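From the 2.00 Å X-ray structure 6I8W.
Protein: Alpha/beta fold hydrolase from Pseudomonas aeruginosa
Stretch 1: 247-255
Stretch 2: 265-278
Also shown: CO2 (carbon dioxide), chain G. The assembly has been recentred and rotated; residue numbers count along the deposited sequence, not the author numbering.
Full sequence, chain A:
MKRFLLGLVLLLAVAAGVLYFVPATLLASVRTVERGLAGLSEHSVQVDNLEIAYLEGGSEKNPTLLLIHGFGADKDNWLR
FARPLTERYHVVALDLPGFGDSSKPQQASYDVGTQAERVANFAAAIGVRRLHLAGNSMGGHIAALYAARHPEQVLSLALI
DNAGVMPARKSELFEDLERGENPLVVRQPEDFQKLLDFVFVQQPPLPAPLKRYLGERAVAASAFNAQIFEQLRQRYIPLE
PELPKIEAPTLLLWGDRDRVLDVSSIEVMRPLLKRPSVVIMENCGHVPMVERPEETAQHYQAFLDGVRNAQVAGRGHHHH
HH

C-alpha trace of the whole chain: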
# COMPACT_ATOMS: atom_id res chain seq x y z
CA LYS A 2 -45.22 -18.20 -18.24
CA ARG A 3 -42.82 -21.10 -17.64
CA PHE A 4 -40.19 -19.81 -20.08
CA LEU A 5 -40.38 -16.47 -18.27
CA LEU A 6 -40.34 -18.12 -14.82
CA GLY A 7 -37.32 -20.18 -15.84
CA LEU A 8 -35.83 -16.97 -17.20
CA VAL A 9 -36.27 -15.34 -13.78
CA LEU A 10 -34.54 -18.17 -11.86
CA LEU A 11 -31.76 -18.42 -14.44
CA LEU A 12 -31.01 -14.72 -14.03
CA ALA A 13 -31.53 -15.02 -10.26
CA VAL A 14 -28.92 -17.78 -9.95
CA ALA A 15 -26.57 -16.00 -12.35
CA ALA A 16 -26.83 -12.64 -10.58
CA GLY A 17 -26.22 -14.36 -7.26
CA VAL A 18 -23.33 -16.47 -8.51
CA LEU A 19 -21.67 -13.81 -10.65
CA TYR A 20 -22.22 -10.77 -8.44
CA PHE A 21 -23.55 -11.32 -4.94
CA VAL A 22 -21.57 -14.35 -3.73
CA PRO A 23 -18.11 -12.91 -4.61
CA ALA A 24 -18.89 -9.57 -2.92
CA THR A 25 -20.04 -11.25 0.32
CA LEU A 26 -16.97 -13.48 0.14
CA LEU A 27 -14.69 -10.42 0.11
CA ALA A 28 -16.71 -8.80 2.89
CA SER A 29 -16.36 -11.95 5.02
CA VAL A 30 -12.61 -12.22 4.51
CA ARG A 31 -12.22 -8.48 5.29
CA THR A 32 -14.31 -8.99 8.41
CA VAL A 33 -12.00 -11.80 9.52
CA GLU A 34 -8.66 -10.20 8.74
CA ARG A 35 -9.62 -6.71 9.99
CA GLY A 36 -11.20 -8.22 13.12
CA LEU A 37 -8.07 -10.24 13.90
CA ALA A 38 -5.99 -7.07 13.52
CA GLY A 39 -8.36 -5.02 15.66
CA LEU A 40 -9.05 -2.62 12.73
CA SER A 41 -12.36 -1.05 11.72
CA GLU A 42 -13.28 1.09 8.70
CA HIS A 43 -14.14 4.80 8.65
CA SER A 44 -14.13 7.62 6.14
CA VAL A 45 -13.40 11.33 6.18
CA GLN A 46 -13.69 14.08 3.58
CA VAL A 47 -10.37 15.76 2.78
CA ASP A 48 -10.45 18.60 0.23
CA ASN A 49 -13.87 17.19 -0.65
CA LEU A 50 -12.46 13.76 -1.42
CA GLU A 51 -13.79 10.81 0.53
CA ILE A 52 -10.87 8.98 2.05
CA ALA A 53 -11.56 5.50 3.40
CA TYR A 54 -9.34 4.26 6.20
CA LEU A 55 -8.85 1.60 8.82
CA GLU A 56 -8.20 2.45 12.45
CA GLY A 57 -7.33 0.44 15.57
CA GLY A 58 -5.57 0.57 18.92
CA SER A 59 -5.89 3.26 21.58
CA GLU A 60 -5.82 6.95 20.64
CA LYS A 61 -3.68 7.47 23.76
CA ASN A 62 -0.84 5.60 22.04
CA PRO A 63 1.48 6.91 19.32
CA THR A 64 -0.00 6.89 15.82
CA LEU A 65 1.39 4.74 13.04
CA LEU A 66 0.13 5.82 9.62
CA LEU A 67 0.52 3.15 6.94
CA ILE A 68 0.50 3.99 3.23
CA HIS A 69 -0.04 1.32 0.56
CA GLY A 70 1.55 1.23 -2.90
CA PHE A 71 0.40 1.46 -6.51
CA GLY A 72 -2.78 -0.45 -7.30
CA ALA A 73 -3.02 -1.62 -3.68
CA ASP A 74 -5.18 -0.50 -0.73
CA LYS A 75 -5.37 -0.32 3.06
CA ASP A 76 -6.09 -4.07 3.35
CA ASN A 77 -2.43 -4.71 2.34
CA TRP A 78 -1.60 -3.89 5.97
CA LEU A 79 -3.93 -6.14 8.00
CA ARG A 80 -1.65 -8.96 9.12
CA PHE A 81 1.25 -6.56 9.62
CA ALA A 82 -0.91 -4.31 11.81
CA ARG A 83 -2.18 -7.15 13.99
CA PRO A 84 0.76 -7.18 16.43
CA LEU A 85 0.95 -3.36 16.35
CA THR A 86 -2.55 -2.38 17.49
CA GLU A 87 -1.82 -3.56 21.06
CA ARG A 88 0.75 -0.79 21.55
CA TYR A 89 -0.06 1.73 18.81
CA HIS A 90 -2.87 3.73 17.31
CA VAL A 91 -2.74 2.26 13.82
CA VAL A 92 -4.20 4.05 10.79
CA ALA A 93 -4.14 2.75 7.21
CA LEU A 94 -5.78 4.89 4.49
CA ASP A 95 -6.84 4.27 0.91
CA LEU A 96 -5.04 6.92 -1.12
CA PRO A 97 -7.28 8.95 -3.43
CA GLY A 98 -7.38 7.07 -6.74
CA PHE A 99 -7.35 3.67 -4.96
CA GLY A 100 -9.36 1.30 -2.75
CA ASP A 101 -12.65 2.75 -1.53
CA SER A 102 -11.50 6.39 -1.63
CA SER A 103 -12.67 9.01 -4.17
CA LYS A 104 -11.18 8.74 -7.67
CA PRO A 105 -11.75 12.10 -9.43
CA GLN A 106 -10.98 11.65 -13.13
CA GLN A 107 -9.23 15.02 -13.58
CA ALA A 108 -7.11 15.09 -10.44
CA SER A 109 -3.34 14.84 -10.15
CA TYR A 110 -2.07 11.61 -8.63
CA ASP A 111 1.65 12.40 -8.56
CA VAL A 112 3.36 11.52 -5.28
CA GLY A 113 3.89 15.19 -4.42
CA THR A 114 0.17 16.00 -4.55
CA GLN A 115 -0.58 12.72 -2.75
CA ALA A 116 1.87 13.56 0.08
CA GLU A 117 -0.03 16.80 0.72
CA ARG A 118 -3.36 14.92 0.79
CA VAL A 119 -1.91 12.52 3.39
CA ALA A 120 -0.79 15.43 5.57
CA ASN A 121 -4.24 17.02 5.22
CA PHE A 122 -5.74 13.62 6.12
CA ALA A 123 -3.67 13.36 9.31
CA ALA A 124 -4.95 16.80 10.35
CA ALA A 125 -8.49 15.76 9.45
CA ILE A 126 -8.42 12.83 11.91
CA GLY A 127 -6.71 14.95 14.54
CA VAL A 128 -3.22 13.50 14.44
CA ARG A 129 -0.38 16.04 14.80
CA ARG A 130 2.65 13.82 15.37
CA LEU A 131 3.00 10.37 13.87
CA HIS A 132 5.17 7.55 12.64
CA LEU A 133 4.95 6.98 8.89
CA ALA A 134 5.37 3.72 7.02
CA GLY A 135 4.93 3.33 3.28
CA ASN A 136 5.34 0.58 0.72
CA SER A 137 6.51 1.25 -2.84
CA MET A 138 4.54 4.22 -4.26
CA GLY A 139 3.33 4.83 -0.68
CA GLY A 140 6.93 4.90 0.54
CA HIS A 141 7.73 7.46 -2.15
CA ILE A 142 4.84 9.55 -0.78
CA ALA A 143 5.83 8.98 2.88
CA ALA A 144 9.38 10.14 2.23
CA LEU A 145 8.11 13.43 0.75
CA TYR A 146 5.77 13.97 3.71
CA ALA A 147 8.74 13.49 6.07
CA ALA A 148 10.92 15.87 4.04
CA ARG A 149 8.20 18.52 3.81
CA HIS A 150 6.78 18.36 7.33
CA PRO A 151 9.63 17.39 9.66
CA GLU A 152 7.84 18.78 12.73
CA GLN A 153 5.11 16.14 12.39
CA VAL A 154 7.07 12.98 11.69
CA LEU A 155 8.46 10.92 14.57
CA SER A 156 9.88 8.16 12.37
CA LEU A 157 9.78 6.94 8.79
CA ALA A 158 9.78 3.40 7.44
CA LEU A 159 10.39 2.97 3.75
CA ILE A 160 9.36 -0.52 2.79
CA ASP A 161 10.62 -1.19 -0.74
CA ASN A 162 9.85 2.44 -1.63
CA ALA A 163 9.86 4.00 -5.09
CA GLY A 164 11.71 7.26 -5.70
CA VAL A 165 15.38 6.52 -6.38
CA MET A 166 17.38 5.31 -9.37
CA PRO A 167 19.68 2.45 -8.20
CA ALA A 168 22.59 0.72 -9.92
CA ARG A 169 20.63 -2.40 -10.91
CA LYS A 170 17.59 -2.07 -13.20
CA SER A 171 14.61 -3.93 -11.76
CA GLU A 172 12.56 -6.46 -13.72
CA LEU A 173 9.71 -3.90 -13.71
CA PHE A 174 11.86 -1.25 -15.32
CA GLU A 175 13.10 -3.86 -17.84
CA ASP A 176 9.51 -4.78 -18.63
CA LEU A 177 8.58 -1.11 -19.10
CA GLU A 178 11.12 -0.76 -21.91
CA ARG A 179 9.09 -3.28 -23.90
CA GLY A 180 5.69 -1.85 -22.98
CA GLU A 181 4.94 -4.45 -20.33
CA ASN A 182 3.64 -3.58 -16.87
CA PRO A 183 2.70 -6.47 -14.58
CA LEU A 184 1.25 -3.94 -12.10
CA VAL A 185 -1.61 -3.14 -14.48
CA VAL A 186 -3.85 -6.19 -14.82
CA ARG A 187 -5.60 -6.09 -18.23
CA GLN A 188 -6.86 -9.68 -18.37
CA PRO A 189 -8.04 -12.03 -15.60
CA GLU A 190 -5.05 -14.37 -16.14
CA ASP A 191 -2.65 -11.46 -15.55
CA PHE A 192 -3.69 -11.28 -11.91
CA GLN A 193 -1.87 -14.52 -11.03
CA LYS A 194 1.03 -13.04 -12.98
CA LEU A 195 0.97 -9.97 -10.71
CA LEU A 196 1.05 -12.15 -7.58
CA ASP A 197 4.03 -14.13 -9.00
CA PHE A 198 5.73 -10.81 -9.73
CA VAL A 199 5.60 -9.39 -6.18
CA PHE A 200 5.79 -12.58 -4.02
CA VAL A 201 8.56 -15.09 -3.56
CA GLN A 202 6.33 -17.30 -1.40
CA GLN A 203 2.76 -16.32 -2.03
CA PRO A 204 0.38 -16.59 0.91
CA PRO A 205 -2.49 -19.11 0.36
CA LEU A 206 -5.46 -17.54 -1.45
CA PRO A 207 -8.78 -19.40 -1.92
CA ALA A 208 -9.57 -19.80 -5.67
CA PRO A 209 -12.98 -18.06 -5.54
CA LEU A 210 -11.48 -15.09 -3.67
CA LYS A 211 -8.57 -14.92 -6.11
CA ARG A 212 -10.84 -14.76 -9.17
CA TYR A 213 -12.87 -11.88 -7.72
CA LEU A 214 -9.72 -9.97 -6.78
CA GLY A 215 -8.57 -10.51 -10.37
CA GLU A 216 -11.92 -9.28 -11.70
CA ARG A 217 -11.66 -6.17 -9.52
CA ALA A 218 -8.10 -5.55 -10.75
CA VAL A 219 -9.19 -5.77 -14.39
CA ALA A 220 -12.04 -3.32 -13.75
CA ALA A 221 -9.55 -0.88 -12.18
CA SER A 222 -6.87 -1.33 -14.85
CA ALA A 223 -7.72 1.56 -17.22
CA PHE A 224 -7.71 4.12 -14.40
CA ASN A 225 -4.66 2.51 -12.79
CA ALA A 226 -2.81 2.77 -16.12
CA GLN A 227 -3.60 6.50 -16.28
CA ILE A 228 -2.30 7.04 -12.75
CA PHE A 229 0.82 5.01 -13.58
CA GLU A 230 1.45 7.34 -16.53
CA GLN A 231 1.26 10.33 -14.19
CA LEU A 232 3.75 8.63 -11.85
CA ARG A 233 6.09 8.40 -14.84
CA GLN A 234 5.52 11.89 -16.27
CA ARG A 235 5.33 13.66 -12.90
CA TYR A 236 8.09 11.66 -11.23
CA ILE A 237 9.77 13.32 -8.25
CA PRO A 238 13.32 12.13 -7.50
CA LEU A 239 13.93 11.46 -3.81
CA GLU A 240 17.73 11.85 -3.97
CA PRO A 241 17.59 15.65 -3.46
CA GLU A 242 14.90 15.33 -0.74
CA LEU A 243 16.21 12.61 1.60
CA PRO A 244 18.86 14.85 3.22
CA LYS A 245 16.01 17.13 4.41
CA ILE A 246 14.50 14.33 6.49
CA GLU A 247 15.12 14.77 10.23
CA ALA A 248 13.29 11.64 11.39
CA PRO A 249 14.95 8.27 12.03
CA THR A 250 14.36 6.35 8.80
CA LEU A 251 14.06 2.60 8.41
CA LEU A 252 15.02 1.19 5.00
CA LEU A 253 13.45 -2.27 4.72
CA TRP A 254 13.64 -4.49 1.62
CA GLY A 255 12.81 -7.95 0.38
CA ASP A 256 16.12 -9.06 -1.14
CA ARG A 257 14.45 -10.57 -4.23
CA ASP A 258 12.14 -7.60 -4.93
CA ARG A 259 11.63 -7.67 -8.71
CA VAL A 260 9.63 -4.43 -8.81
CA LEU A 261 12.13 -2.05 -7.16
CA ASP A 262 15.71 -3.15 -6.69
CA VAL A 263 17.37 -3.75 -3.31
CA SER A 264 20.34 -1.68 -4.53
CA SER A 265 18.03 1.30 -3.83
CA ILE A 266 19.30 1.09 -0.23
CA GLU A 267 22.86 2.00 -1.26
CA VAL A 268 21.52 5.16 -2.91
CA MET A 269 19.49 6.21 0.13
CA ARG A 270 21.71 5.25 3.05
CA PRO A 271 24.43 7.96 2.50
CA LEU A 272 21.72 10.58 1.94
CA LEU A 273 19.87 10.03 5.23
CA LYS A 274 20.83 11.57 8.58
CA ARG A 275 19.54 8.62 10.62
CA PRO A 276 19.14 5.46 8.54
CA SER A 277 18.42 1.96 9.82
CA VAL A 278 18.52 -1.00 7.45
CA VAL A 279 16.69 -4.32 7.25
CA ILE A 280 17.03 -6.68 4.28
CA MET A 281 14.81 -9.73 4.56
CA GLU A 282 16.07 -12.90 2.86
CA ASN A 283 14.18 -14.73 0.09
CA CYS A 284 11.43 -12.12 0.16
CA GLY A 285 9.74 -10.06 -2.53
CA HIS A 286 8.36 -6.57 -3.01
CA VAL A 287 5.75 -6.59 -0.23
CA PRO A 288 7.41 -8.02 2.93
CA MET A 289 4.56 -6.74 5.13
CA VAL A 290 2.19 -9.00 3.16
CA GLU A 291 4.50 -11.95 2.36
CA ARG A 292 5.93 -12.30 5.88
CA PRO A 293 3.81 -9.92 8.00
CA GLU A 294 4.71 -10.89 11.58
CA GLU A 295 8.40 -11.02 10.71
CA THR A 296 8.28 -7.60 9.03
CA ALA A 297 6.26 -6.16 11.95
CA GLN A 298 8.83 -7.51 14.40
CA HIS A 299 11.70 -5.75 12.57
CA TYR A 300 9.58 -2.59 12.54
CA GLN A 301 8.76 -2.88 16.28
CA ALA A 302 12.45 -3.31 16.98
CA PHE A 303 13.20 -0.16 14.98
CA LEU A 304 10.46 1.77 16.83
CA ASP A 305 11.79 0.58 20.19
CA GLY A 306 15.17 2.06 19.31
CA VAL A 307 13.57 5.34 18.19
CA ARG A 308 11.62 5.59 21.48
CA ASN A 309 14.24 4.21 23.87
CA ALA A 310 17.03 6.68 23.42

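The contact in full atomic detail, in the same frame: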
# COMPACT_ATOMS: atom_id res chain seq x y z
N GLU A 247 14.54 14.72 8.89
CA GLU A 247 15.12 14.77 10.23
C GLU A 247 14.82 13.49 11.03
O GLU A 247 15.56 13.11 11.94
CB GLU A 247 14.59 15.99 10.99
N ALA A 248 13.75 12.80 10.65
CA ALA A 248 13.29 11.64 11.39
C ALA A 248 14.21 10.43 11.21
O ALA A 248 14.82 10.29 10.16
CB ALA A 248 11.86 11.29 10.95
N PRO A 249 14.31 9.57 12.24
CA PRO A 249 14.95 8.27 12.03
C PRO A 249 14.22 7.54 10.91
O PRO A 249 12.98 7.53 10.90
CB PRO A 249 14.75 7.52 13.36
CG PRO A 249 14.30 8.53 14.33
CD PRO A 249 13.65 9.65 13.55
N THR A 250 14.96 6.93 9.99
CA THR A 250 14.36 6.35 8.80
C THR A 250 14.79 4.90 8.65
O THR A 250 15.98 4.59 8.55
CB THR A 250 14.76 7.15 7.54
OG1 THR A 250 14.28 8.49 7.66
CG2 THR A 250 14.16 6.52 6.28
N LEU A 251 13.81 4.00 8.63
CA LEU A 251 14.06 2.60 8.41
C LEU A 251 13.97 2.30 6.91
O LEU A 251 12.98 2.65 6.27
CB LEU A 251 13.06 1.73 9.17
CG LEU A 251 13.12 0.22 8.89
CD1 LEU A 251 14.49 -0.36 9.28
CD2 LEU A 251 11.98 -0.52 9.64
N LEU A 252 15.02 1.69 6.37
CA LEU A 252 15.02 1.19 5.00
C LEU A 252 14.84 -0.32 5.08
O LEU A 252 15.74 -1.01 5.55
CB LEU A 252 16.33 1.54 4.28
CG LEU A 252 16.72 3.01 4.35
CD1 LEU A 252 18.05 3.28 3.64
CD2 LEU A 252 15.58 3.87 3.75
N LEU A 253 13.69 -0.83 4.64
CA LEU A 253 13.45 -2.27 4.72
C LEU A 253 13.12 -2.83 3.34
O LEU A 253 12.25 -2.29 2.65
CB LEU A 253 12.33 -2.59 5.72
CG LEU A 253 12.04 -4.07 6.03
CD1 LEU A 253 11.54 -4.28 7.47
CD2 LEU A 253 11.02 -4.65 5.02
N TRP A 254 13.79 -3.92 2.96
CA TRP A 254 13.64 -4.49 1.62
C TRP A 254 13.46 -6.00 1.67
O TRP A 254 13.98 -6.66 2.58
CB TRP A 254 14.86 -4.17 0.75
CG TRP A 254 14.50 -3.51 -0.57
CD1 TRP A 254 14.35 -4.11 -1.79
CD2 TRP A 254 14.25 -2.11 -0.78
NE1 TRP A 254 14.01 -3.18 -2.74
CE2 TRP A 254 13.94 -1.94 -2.15
CE3 TRP A 254 14.25 -0.99 0.06
CZ2 TRP A 254 13.64 -0.70 -2.70
CZ3 TRP A 254 13.94 0.25 -0.49
CH2 TRP A 254 13.65 0.38 -1.86
N GLY A 255 12.72 -6.54 0.70
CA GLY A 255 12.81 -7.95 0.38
C GLY A 255 13.97 -8.10 -0.60
O GLY A 255 13.99 -7.40 -1.60
N SER A 265 18.58 0.01 -4.26
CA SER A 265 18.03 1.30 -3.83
C SER A 265 18.57 1.74 -2.47
O SER A 265 18.71 2.93 -2.21
CB SER A 265 16.50 1.24 -3.75
OG SER A 265 15.90 1.08 -5.02
N ILE A 266 18.84 0.77 -1.59
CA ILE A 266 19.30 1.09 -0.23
C ILE A 266 20.66 1.79 -0.24
O ILE A 266 20.90 2.70 0.55
CB ILE A 266 19.36 -0.19 0.64
CG1 ILE A 266 17.94 -0.59 1.07
CG2 ILE A 266 20.21 0.03 1.91
CD1 ILE A 266 17.88 -1.92 1.75
N GLU A 267 21.53 1.38 -1.15
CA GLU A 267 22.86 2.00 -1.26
C GLU A 267 22.77 3.45 -1.75
O GLU A 267 23.62 4.26 -1.43
CB GLU A 267 23.76 1.18 -2.19
CG GLU A 267 23.76 -0.33 -1.90
CD GLU A 267 24.24 -0.67 -0.49
OE1 GLU A 267 25.01 0.12 0.10
OE2 GLU A 267 23.86 -1.74 0.02
N VAL A 268 21.73 3.77 -2.51
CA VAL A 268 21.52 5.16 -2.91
C VAL A 268 21.07 5.98 -1.71
O VAL A 268 21.56 7.08 -1.49
CB VAL A 268 20.47 5.27 -4.04
CG1 VAL A 268 20.07 6.73 -4.27
CG2 VAL A 268 20.98 4.64 -5.32
N MET A 269 20.15 5.44 -0.91
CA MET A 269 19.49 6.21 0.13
C MET A 269 20.29 6.35 1.42
O MET A 269 20.19 7.36 2.12
CB MET A 269 18.13 5.59 0.45
CG MET A 269 17.15 5.71 -0.71
SD MET A 269 15.52 5.11 -0.22
CE MET A 269 15.81 3.35 -0.14
N ARG A 270 21.01 5.30 1.77
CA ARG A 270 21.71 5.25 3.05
C ARG A 270 22.64 6.47 3.28
O ARG A 270 22.50 7.14 4.30
CB ARG A 270 22.47 3.93 3.15
CG ARG A 270 22.85 3.53 4.53
CD ARG A 270 23.30 2.09 4.51
NE ARG A 270 24.40 1.88 5.43
CZ ARG A 270 25.33 0.95 5.28
NH1 ARG A 270 25.30 0.14 4.22
NH2 ARG A 270 26.30 0.83 6.17
N PRO A 271 23.56 6.79 2.33
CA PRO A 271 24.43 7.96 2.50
C PRO A 271 23.69 9.29 2.57
O PRO A 271 24.26 10.29 3.02
CB PRO A 271 25.31 7.96 1.24
CG PRO A 271 25.18 6.61 0.66
CD PRO A 271 23.81 6.13 1.03
N LEU A 272 22.46 9.33 2.06
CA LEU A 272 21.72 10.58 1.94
C LEU A 272 20.85 10.86 3.16
O LEU A 272 20.31 11.96 3.29
CB LEU A 272 20.86 10.57 0.66
CG LEU A 272 21.58 10.35 -0.67
CD1 LEU A 272 20.58 10.21 -1.80
CD2 LEU A 272 22.56 11.49 -0.97
N LEU A 273 20.72 9.88 4.05
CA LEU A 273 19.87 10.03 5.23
C LEU A 273 20.67 10.32 6.49
O LEU A 273 21.72 9.72 6.72
CB LEU A 273 19.03 8.76 5.44
CG LEU A 273 17.92 8.52 4.42
CD1 LEU A 273 17.47 7.07 4.46
CD2 LEU A 273 16.76 9.47 4.69
N LYS A 274 20.16 11.22 7.32
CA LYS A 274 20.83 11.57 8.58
C LYS A 274 20.83 10.40 9.54
O LYS A 274 21.84 10.12 10.20
CB LYS A 274 20.15 12.78 9.24
CG LYS A 274 20.21 14.07 8.43
CD LYS A 274 19.57 15.23 9.19
CE LYS A 274 19.43 16.48 8.33
NZ LYS A 274 20.73 16.87 7.69
N ARG A 275 19.70 9.70 9.63
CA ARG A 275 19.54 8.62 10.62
C ARG A 275 18.93 7.36 10.03
O ARG A 275 17.79 7.01 10.35
CB ARG A 275 18.68 9.12 11.79
CG ARG A 275 19.25 10.35 12.52
CD ARG A 275 18.35 10.75 13.68
NE ARG A 275 18.12 9.64 14.61
CZ ARG A 275 17.28 9.69 15.64
NH1 ARG A 275 16.59 10.80 15.87
NH2 ARG A 275 17.11 8.63 16.41
N PRO A 276 19.69 6.65 9.18
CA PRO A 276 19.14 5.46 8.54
C PRO A 276 19.32 4.20 9.38
O PRO A 276 20.34 4.04 10.04
CB PRO A 276 19.97 5.36 7.24
CG PRO A 276 21.32 5.91 7.63
CD PRO A 276 21.07 6.94 8.73
N SER A 277 18.30 3.34 9.38
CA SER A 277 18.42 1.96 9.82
C SER A 277 18.17 1.09 8.60
O SER A 277 17.47 1.50 7.68
CB SER A 277 17.43 1.60 10.94
OG SER A 277 17.64 2.37 12.11
N VAL A 278 18.69 -0.13 8.60
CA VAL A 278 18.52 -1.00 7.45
C VAL A 278 18.05 -2.39 7.86
O VAL A 278 18.57 -2.97 8.81
CB VAL A 278 19.83 -1.13 6.63
CG1 VAL A 278 19.67 -2.14 5.50
CG2 VAL A 278 20.29 0.23 6.08
C CO2 G . 23.44 13.22 5.43
O1 CO2 G . 23.91 12.81 6.38
O2 CO2 G . 22.98 13.63 4.48
O HOH W 1 17.17 10.43 8.44

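What makes Leu252 the centre of this contact? It lies in a strand with Thr250, and its side chain, with Thr250, Pro276 and Val278, points to the face of the sheet that the helix covers. With chi1 m and chi2 t, the side chain fits among apolar partners: Leu252 CD2 lies 3.9 Å from Met269 CE and 3.8 Å from Leu273 CD1, and Leu252 CB 4.2 Å from Ile266 CG1. A buried leucine suits this pocket because it fills space without bringing in a polar group that needs a partner.

How is the backbone beneath it joined? The strands holding Thr250 to Leu252 and Pro276 to Val278 run parallel, and three nearly straight hydrogen bonds link them. Thr250 N donates to Arg275 O (2.9 Å), Ser277 N to Thr250 O (2.8 Å), and Leu252 N to Ser277 O (2.8 Å). Thr250 and Ser277 thus each use both backbone N and O, whereas Leu252 contributes its N and Arg275 its O. Thr250 sends its methyl CG2 to within 3.8 Å of Leu273 CD1, while its OG1 donates to Ala248 O at 3.1 Å, so the hydroxyl is satisfied although the residue is buried.

What does Arg275 cover at the exposed margin? Its guanidinium lays one face over Pro249, with Arg275 CZ 3.5 Å from Pro249 CG; a flat group and a compact ring pack closely while the charge stays near solvent. One water bridges the backbones, donating to Ala248 O (2.9 Å) and accepting from Arg275 N (2.9 Å).

How does Trp254 extend the contact? The broad indole of Trp254 packs obliquely against Ser265, Ile266 and Met269: Trp254 CH2 lies 3.5 Å from Ser265 CB, and, of the same ring, CE3 lies 3.8 Å from Ile266 CG1 and CZ3 3.6 Å from Met269 CE. The flexible methionine reaches both Trp254 and Leu252 with the same methyl.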